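PDB 5G4D: CRISPR-associated endoribonuclease Cas2 from Thermococcus onnurineus, which probably cleaves single-stranded RNA as a magnesium-dependent endoribonuclease and, as a homodimer, joins a Cas1 homodimer in CRISPR adaptive immunity. Local coordinates for residues 5-10 with 66-71; 21-26 with 46-51. All blocks are in the same frame, centred on the assembly; numbering follows the deposited sequence.

Strand 4-11 connects the two contacts, whose centres lie 14 Å apart on opposite sides of the chain's centre. In contact 1 it pairs with strand 62-68, outermost in the sheet of this chain; I8 and Y10, on one face of the strand, carry the helices of contact 2. The evidence is direct packing: I8 CD1 lies 4.0 Å from I48 CG2, and Y10 CE1 lies 3.7 Å from L24 CD1. Along the chain, contact 2 is nested within the loop that contact 1 closes. D11, the predicted catalytic magnesium ligand, follows 5-10 directly; its side chain is about 7 Å from that of V9 in contact 1 and about 11 Å from that of L24 in contact 2.

Contact 1 (5-10 with 66-71); sequences YVVIVY and YKLRSM
Y5 and M71 both hold CG anti to the backbone N (chi1 -163° and -177°); M71 CG thereby comes beside Y5 CZ and OH, and the Y5 ring, with CG so placed, lies under M71 CA. The evidence for a CH-pi contact is the position of M71 CA, 3.6 Å from the centroid of the Y5 ring and only 8° off its normal. M71 CB reaches Y5 CE2 at 3.5 Å on the same face. The sulfur takes a more oblique Met-aromatic position farther from the ring. Y5 OH itself is hydrogen-bonded to E37 of the neighbouring strand 35-40.

Four backbone hydrogen bonds fix the register of the two strands. Y5 and L68 form one hydrogen-bonded pair, with Y5 N to L68 O at 2.9 Å and L68 N to Y5 O at 2.7 Å. V7 and Y66 form the next, with V7 N to Y66 O at 3.1 Å and Y66 N to V7 O at 2.8 Å. Between them V6 and K67 are a non-hydrogen-bonded pair. This antiparallel union adds strand 62-68 beside the first strand, giving the 2-3-1-4 order of the ferredoxin-like Cas2 fold.

Y5, V7, Y66 and L68 share the sheet face turned from the two helices. On it V7 CG2 packs 4.0 Å from L68 CD1, the two side chains crossing obliquely, while V9 CG2 approaches the Y66 ring near CE2. Beyond Y66 and K67 the sheet runs on antiparallel into a strand of the second subunit; there Y66 OH is hydrogen-bonded to E37 and K67 NZ forms a salt bridge with E75, both of that subunit.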
ATOM      1  N   TYR A   5      -9.762   9.025   5.421  1.00 15.96           N
ATOM      2  CA  TYR A   5      -8.374   8.635   5.621  1.00 16.21           C
ATOM      3  C   TYR A   5      -7.924   7.866   4.385  1.00 15.93           C
ATOM      4  O   TYR A   5      -8.647   6.992   3.908  1.00 18.84           O
ATOM      5  CB  TYR A   5      -8.234   7.763   6.879  1.00 17.70           C
ATOM      6  CG  TYR A   5      -6.827   7.645   7.386  1.00 17.58           C
ATOM      7  CD1 TYR A   5      -5.950   6.707   6.847  1.00 16.16           C
ATOM      8  CD2 TYR A   5      -6.366   8.462   8.416  1.00 19.30           C
ATOM      9  CE1 TYR A   5      -4.647   6.604   7.299  1.00 18.24           C
ATOM     10  CE2 TYR A   5      -5.068   8.363   8.878  1.00 19.34           C
ATOM     11  CZ  TYR A   5      -4.209   7.436   8.313  1.00 19.02           C
ATOM     12  OH  TYR A   5      -2.914   7.323   8.756  1.00 20.77           O
ATOM     13  N   VAL A   6      -6.748   8.193   3.852  1.00 14.07           N
ATOM     14  CA  VAL A   6      -6.305   7.549   2.617  1.00 15.35           C
ATOM     15  C   VAL A   6      -5.003   6.791   2.837  1.00 14.91           C
ATOM     16  O   VAL A   6      -4.163   7.154   3.667  1.00 15.64           O
ATOM     17  CB  VAL A   6      -6.142   8.556   1.453  1.00 13.69           C
ATOM     18  CG1 VAL A   6      -7.504   9.125   1.049  1.00 16.88           C
ATOM     19  CG2 VAL A   6      -5.155   9.666   1.830  1.00 15.32           C
ATOM     20  N   VAL A   7      -4.851   5.708   2.082  1.00 12.52           N
ATOM     21  CA  VAL A   7      -3.566   5.032   1.905  1.00 12.93           C
ATOM     22  C   VAL A   7      -3.292   5.070   0.417  1.00 12.16           C
ATOM     23  O   VAL A   7      -4.123   4.608  -0.375  1.00 12.76           O
ATOM     24  CB  VAL A   7      -3.571   3.576   2.409  1.00 11.78           C
ATOM     25  CG1 VAL A   7      -2.222   2.908   2.082  1.00 13.48           C
ATOM     26  CG2 VAL A   7      -3.892   3.496   3.896  1.00 15.54           C
ATOM     27  N   ILE A   8      -2.146   5.626   0.028  1.00 11.05           N
ATOM     28  CA  ILE A   8      -1.806   5.777  -1.382  1.00 11.77           C
ATOM     29  C   ILE A   8      -0.573   4.941  -1.687  1.00 13.40           C
ATOM     30  O   ILE A   8       0.459   5.074  -1.015  1.00 13.72           O
ATOM     31  CB  ILE A   8      -1.560   7.247  -1.762  1.00 13.29           C
ATOM     32  CG1 ILE A   8      -2.818   8.069  -1.491  1.00 13.91           C
ATOM     33  CG2 ILE A   8      -1.149   7.341  -3.236  1.00 13.65           C
ATOM     34  CD1 ILE A   8      -2.740   9.478  -2.070  1.00 13.09           C
ATOM     35  N   VAL A   9      -0.678   4.087  -2.698  1.00 11.28           N
ATOM     36  CA  VAL A   9       0.458   3.310  -3.194  1.00 12.55           C
ATOM     37  C   VAL A   9       0.638   3.656  -4.663  1.00 13.21           C
ATOM     38  O   VAL A   9      -0.343   3.902  -5.371  1.00 13.84           O
ATOM     39  CB  VAL A   9       0.245   1.791  -3.007  1.00 14.33           C
ATOM     40  CG1 VAL A   9       0.110   1.457  -1.539  1.00 14.95           C
ATOM     41  CG2 VAL A   9      -0.990   1.328  -3.775  1.00 15.97           C
ATOM     42  N   TYR A  10       1.883   3.700  -5.128  1.00 12.68           N
ATOM     43  CA  TYR A  10       2.085   4.105  -6.516  1.00 15.20           C
ATOM     44  C   TYR A  10       3.227   3.327  -7.149  1.00 16.39           C
ATOM     45  O   TYR A  10       4.191   2.930  -6.492  1.00 16.95           O
ATOM     46  CB  TYR A  10       2.335   5.614  -6.664  1.00 15.04           C
ATOM     47  CG  TYR A  10       3.477   6.174  -5.849  1.00 14.96           C
ATOM     48  CD1 TYR A  10       3.267   6.650  -4.565  1.00 14.50           C
ATOM     49  CD2 TYR A  10       4.763   6.254  -6.379  1.00 19.13           C
ATOM     50  CE1 TYR A  10       4.294   7.165  -3.813  1.00 17.25           C
ATOM     51  CE2 TYR A  10       5.806   6.782  -5.637  1.00 20.34           C
ATOM     52  CZ  TYR A  10       5.563   7.243  -4.358  1.00 19.18           C
ATOM     53  OH  TYR A  10       6.582   7.778  -3.601  1.00 19.05           O
ATOM     54  N   TYR A  66      -6.608   4.102  -1.642  1.00 13.31           N
ATOM     55  CA  TYR A  66      -7.609   3.476  -0.782  1.00 13.77           C
ATOM     56  C   TYR A  66      -8.277   4.550   0.060  1.00 14.29           C
ATOM     57  O   TYR A  66      -7.588   5.380   0.661  1.00 15.43           O
ATOM     58  CB  TYR A  66      -6.953   2.434   0.123  1.00 12.92           C
ATOM     59  CG  TYR A  66      -6.351   1.271  -0.637  1.00 13.65           C
ATOM     60  CD1 TYR A  66      -7.148   0.220  -1.066  1.00 16.94           C
ATOM     61  CD2 TYR A  66      -4.984   1.229  -0.923  1.00 14.79           C
ATOM     62  CE1 TYR A  66      -6.608  -0.845  -1.760  1.00 16.26           C
ATOM     63  CE2 TYR A  66      -4.432   0.174  -1.626  1.00 14.72           C
ATOM     64  CZ  TYR A  66      -5.256  -0.862  -2.039  1.00 17.38           C
ATOM     65  OH  TYR A  66      -4.718  -1.918  -2.736  1.00 17.19           O
ATOM     66  N   LYS A  67      -9.622   4.544   0.108  1.00 15.25           N
ATOM     67  CA  LYS A  67     -10.386   5.576   0.802  1.00 14.71           C
ATOM     68  C   LYS A  67     -11.087   4.924   1.987  1.00 14.61           C
ATOM     69  O   LYS A  67     -11.959   4.063   1.794  1.00 15.69           O
ATOM     70  CB  LYS A  67     -11.392   6.243  -0.129  1.00 16.92           C
ATOM     71  CG  LYS A  67     -10.773   6.783  -1.403  1.00 17.27           C
ATOM     72  CD  LYS A  67     -11.829   7.159  -2.423  1.00 22.60           C
ATOM     73  CE  LYS A  67     -11.294   8.262  -3.308  1.00 31.00           C
ATOM     74  NZ  LYS A  67     -12.060   8.520  -4.587  1.00 29.19           N
ATOM     75  N   LEU A  68     -10.685   5.330   3.198  1.00 14.53           N
ATOM     76  CA  LEU A  68     -11.097   4.675   4.435  1.00 16.49           C
ATOM     77  C   LEU A  68     -11.796   5.666   5.356  1.00 18.48           C
ATOM     78  O   LEU A  68     -11.669   6.880   5.202  1.00 17.66           O
ATOM     79  CB  LEU A  68      -9.899   4.044   5.153  1.00 16.25           C
ATOM     80  CG  LEU A  68      -8.996   3.202   4.246  1.00 16.87           C
ATOM     81  CD1 LEU A  68      -7.719   2.816   4.964  1.00 20.16           C
ATOM     82  CD2 LEU A  68      -9.740   1.964   3.764  1.00 22.56           C
ATOM     83  N   ARG A  69     -12.545   5.130   6.321  1.00 19.52           N
ATOM     84  CA  ARG A  69     -13.367   5.969   7.188  1.00 22.55           C
ATOM     85  C   ARG A  69     -12.553   6.615   8.296  1.00 23.72           C
ATOM     86  O   ARG A  69     -12.912   7.696   8.783  1.00 24.66           O
ATOM     87  CB  ARG A  69     -14.495   5.126   7.782  1.00 22.28           C
ATOM     88  CG  ARG A  69     -15.451   4.644   6.723  1.00 27.64           C
ATOM     89  CD  ARG A  69     -16.332   3.497   7.226  1.00 32.62           C
ATOM     90  NE  ARG A  69     -17.225   3.052   6.171  1.00 32.73           N
ATOM     91  CZ  ARG A  69     -18.290   3.753   5.787  1.00 29.71           C
ATOM     92  NH1 ARG A  69     -18.551   4.905   6.373  1.00 28.67           N
ATOM     93  NH2 ARG A  69     -19.081   3.327   4.810  1.00 29.21           N
ATOM     94  N   SER A  70     -11.457   5.974   8.679  1.00 20.52           N
ATOM     95  CA  SER A  70     -10.580   6.425   9.747  1.00 23.28           C
ATOM     96  C   SER A  70      -9.259   5.698   9.575  1.00 20.79           C
ATOM     97  O   SER A  70      -9.128   4.807   8.727  1.00 17.01           O
ATOM     98  CB  SER A  70     -11.183   6.136  11.123  1.00 24.34           C
ATOM     99  OG  SER A  70     -11.354   4.737  11.287  1.00 29.01           O
ATOM    100  N   MET A  71      -8.290   6.052  10.410  1.00 18.68           N
ATOM    101  CA  MET A  71      -6.986   5.417  10.343  1.00 19.52           C
ATOM    102  C   MET A  71      -7.131   3.916  10.572  1.00 22.23           C
ATOM    103  O   MET A  71      -7.747   3.498  11.570  1.00 18.89           O
ATOM    104  CB  MET A  71      -6.037   6.026  11.368  1.00 22.00           C
ATOM    105  CG  MET A  71      -4.633   5.466  11.312  1.00 22.02           C
ATOM    106  SD  MET A  71      -3.589   6.182  12.595  1.00 30.04           S
ATOM    107  CE  MET A  71      -2.777   7.534  11.777  1.00 35.58           C
TER

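Contact 2 (21-26 with 46-51); sequences KKFLRR and ERIKAG
F23 meets G51, I48 and R47 through the far end of its ring. Its CB points toward helix 42-55 and CG stands anti to the backbone N (chi1 172°), a start from which the ring reaches across. Its partners are mostly main-chain atoms. CZ approaches G51 CA to 3.6 Å, and G51 C lies over one ring face; with no side chain at G51, the ring can rest directly against the helix backbone. CE2 comes within 3.6 Å of I48 O, while R47 O lies near the ring plane at the edge, 3.9 Å from CZ. That carbonyl already accepts the helical hydrogen bond from G51 N.

Apolar side-chain contact centres on the I48 CG2 methyl. L24 CD2 touches it at 3.9 Å, the two side chains meeting at about a right angle, and F23 CE2 stands 4.4 Å from the same methyl. L24 and I48 both continue onto I8 of strand 4-11, which places this pair between the helices and the sheet. F23 extends the packing along helix 42-55 to L52 and L55.

The segment axes come no closer than 10.8 Å and their directions differ by 169°. Two nearly antiparallel helices lying side by side on one face of a four-stranded antiparallel sheet are the layout of the ferredoxin-like fold.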
ATOM      1  N   LYS A  21       6.928  11.287  -5.186  1.00 19.52           N
ATOM      2  CA  LYS A  21       7.314  11.175  -3.782  1.00 19.43           C
ATOM      3  C   LYS A  21       7.383  12.546  -3.112  1.00 20.87           C
ATOM      4  O   LYS A  21       6.841  12.749  -2.018  1.00 21.23           O
ATOM      5  CB  LYS A  21       8.661  10.455  -3.675  1.00 20.80           C
ATOM      6  CG  LYS A  21       9.221  10.379  -2.255  1.00 23.97           C
ATOM      7  CD  LYS A  21      10.567   9.642  -2.232  1.00 27.41           C
ATOM      8  CE  LYS A  21      11.635  10.401  -3.010  1.00 33.54           C
ATOM      9  NZ  LYS A  21      13.005   9.805  -2.846  1.00 38.14           N
ATOM     10  N   LYS A  22       8.054  13.507  -3.756  1.00 19.81           N
ATOM     11  CA  LYS A  22       8.220  14.820  -3.136  1.00 20.37           C
ATOM     12  C   LYS A  22       6.882  15.526  -2.958  1.00 22.27           C
ATOM     13  O   LYS A  22       6.656  16.187  -1.937  1.00 23.23           O
ATOM     14  CB  LYS A  22       9.183  15.684  -3.967  1.00 23.59           C
ATOM     15  CG  LYS A  22       9.644  16.952  -3.255  1.00 32.75           C
ATOM     16  CD  LYS A  22      10.858  17.583  -3.958  1.00 34.68           C
ATOM     17  CE  LYS A  22      10.505  18.089  -5.353  1.00 41.93           C
ATOM     18  NZ  LYS A  22       9.457  19.154  -5.338  1.00 47.08           N
ATOM     19  N   PHE A  23       5.974  15.378  -3.928  1.00 20.12           N
ATOM     20  CA  PHE A  23       4.647  15.982  -3.808  1.00 18.88           C
ATOM     21  C   PHE A  23       3.864  15.365  -2.656  1.00 22.15           C
ATOM     22  O   PHE A  23       3.238  16.078  -1.861  1.00 23.33           O
ATOM     23  CB  PHE A  23       3.875  15.831  -5.123  1.00 18.04           C
ATOM     24  CG  PHE A  23       2.423  16.251  -5.039  1.00 21.25           C
ATOM     25  CD1 PHE A  23       2.071  17.592  -5.042  1.00 21.90           C
ATOM     26  CD2 PHE A  23       1.412  15.301  -4.979  1.00 21.36           C
ATOM     27  CE1 PHE A  23       0.735  17.981  -4.971  1.00 20.75           C
ATOM     28  CE2 PHE A  23       0.074  15.673  -4.896  1.00 20.16           C
ATOM     29  CZ  PHE A  23      -0.266  17.022  -4.900  1.00 22.59           C
ATOM     30  N   LEU A  24       3.865  14.033  -2.555  1.00 18.63           N
ATOM     31  CA  LEU A  24       3.052  13.406  -1.518  1.00 17.20           C
ATOM     32  C   LEU A  24       3.611  13.674  -0.125  1.00 19.28           C
ATOM     33  O   LEU A  24       2.847  13.714   0.849  1.00 18.27           O
ATOM     34  CB  LEU A  24       2.922  11.905  -1.787  1.00 17.24           C
ATOM     35  CG  LEU A  24       1.986  11.552  -2.957  1.00 16.71           C
ATOM     36  CD1 LEU A  24       1.995  10.047  -3.187  1.00 13.19           C
ATOM     37  CD2 LEU A  24       0.552  12.037  -2.748  1.00 17.02           C
ATOM     38  N   ARG A  25       4.925  13.890  -0.006  1.00 19.25           N
ATOM     39  CA  ARG A  25       5.498  14.232   1.294  1.00 22.23           C
ATOM     40  C   ARG A  25       4.952  15.551   1.815  1.00 23.38           C
ATOM     41  O   ARG A  25       4.925  15.777   3.030  1.00 25.51           O
ATOM     42  CB  ARG A  25       7.026  14.295   1.217  1.00 24.23           C
ATOM     43  CG  ARG A  25       7.711  12.951   1.109  1.00 27.99           C
ATOM     44  CD  ARG A  25       9.226  13.088   1.215  1.00 33.41           C
ATOM     45  NE  ARG A  25       9.662  13.579   2.522  1.00 37.57           N
ATOM     46  CZ  ARG A  25      10.895  14.007   2.784  1.00 45.75           C
ATOM     47  NH1 ARG A  25      11.813  14.017   1.826  1.00 40.05           N
ATOM     48  NH2 ARG A  25      11.212  14.437   4.000  1.00 47.22           N
ATOM     49  N   ARG A  26       4.503  16.428   0.922  1.00 24.54           N
ATOM     50  CA  ARG A  26       3.890  17.676   1.352  1.00 25.52           C
ATOM     51  C   ARG A  26       2.440  17.519   1.801  1.00 26.15           C
ATOM     52  O   ARG A  26       1.829  18.511   2.213  1.00 26.12           O
ATOM     53  CB  ARG A  26       3.962  18.704   0.224  1.00 26.96           C
ATOM     54  CG  ARG A  26       5.369  19.022  -0.249  1.00 30.28           C
ATOM     55  CD  ARG A  26       5.329  19.889  -1.497  1.00 39.20           C
ATOM     56  NE  ARG A  26       6.247  21.007  -1.391  1.00 48.29           N
ATOM     57  CZ  ARG A  26       7.445  21.037  -1.965  1.00 48.97           C
ATOM     58  NH1 ARG A  26       7.856  20.013  -2.695  1.00 45.69           N
ATOM     59  NH2 ARG A  26       8.239  22.096  -1.816  1.00 46.59           N
ATOM     60  N   GLU A  46      -9.123  16.078  -3.427  1.00 21.43           N
ATOM     61  CA  GLU A  46      -9.214  16.503  -4.822  1.00 23.68           C
ATOM     62  C   GLU A  46      -7.919  17.155  -5.283  1.00 21.62           C
ATOM     63  O   GLU A  46      -7.507  16.982  -6.435  1.00 20.05           O
ATOM     64  CB  GLU A  46     -10.387  17.469  -5.020  1.00 26.00           C
ATOM     65  CG  GLU A  46     -11.747  16.825  -4.873  1.00 26.64           C
ATOM     66  CD  GLU A  46     -11.979  15.699  -5.865  1.00 29.60           C
ATOM     67  OE1 GLU A  46     -11.505  15.795  -7.014  1.00 32.22           O
ATOM     68  OE2 GLU A  46     -12.640  14.707  -5.489  1.00 35.60           O
ATOM     69  N   ARG A  47      -7.272  17.916  -4.398  1.00 18.33           N
ATOM     70  CA  ARG A  47      -6.026  18.581  -4.757  1.00 20.56           C
ATOM     71  C   ARG A  47      -4.885  17.580  -4.864  1.00 21.30           C
ATOM     72  O   ARG A  47      -4.003  17.723  -5.722  1.00 19.93           O
ATOM     73  CB  ARG A  47      -5.697  19.666  -3.733  1.00 25.12           C
ATOM     74  CG  ARG A  47      -6.513  20.941  -3.926  1.00 28.26           C
ATOM     75  CD  ARG A  47      -5.967  22.106  -3.112  1.00 30.58           C
ATOM     76  NE  ARG A  47      -5.854  21.814  -1.682  1.00 35.78           N
ATOM     77  CZ  ARG A  47      -6.889  21.786  -0.848  1.00 32.27           C
ATOM     78  NH1 ARG A  47      -8.108  22.001  -1.313  1.00 34.82           N
ATOM     79  NH2 ARG A  47      -6.718  21.526   0.443  1.00 32.24           N
ATOM     80  N   ILE A  48      -4.879  16.566  -3.994  1.00 20.07           N
ATOM     81  CA  ILE A  48      -3.876  15.510  -4.103  1.00 20.38           C
ATOM     82  C   ILE A  48      -4.039  14.763  -5.420  1.00 18.39           C
ATOM     83  O   ILE A  48      -3.066  14.511  -6.138  1.00 19.52           O
ATOM     84  CB  ILE A  48      -3.973  14.550  -2.909  1.00 18.61           C
ATOM     85  CG1 ILE A  48      -3.500  15.239  -1.628  1.00 17.57           C
ATOM     86  CG2 ILE A  48      -3.138  13.268  -3.186  1.00 17.49           C
ATOM     87  CD1 ILE A  48      -3.750  14.414  -0.355  1.00 18.99           C
ATOM     88  N   LYS A  49      -5.275  14.370  -5.733  1.00 19.22           N
ATOM     89  CA  LYS A  49      -5.539  13.683  -6.994  1.00 20.31           C
ATOM     90  C   LYS A  49      -5.110  14.535  -8.184  1.00 22.05           C
ATOM     91  O   LYS A  49      -4.461  14.040  -9.113  1.00 20.71           O
ATOM     92  CB  LYS A  49      -7.022  13.320  -7.087  1.00 20.77           C
ATOM     93  CG  LYS A  49      -7.442  12.786  -8.444  1.00 25.22           C
ATOM     94  CD  LYS A  49      -8.914  12.430  -8.459  1.00 26.98           C
ATOM     95  CE  LYS A  49      -9.396  12.168  -9.880  1.00 30.78           C
ATOM     96  NZ  LYS A  49     -10.851  11.830  -9.899  1.00 26.56           N
ATOM     97  N   ALA A  50      -5.452  15.829  -8.173  1.00 22.18           N
ATOM     98  CA  ALA A  50      -5.079  16.694  -9.292  1.00 23.32           C
ATOM     99  C   ALA A  50      -3.566  16.873  -9.387  1.00 22.56           C
ATOM    100  O   ALA A  50      -3.009  16.914 -10.492  1.00 24.24           O
ATOM    101  CB  ALA A  50      -5.774  18.051  -9.168  1.00 20.58           C
ATOM    102  N   GLY A  51      -2.884  16.994  -8.244  1.00 19.05           N
ATOM    103  CA  GLY A  51      -1.431  17.072  -8.272  1.00 21.17           C
ATOM    104  C   GLY A  51      -0.795  15.823  -8.846  1.00 23.04           C
ATOM    105  O   GLY A  51       0.155  15.900  -9.635  1.00 22.52           O
TER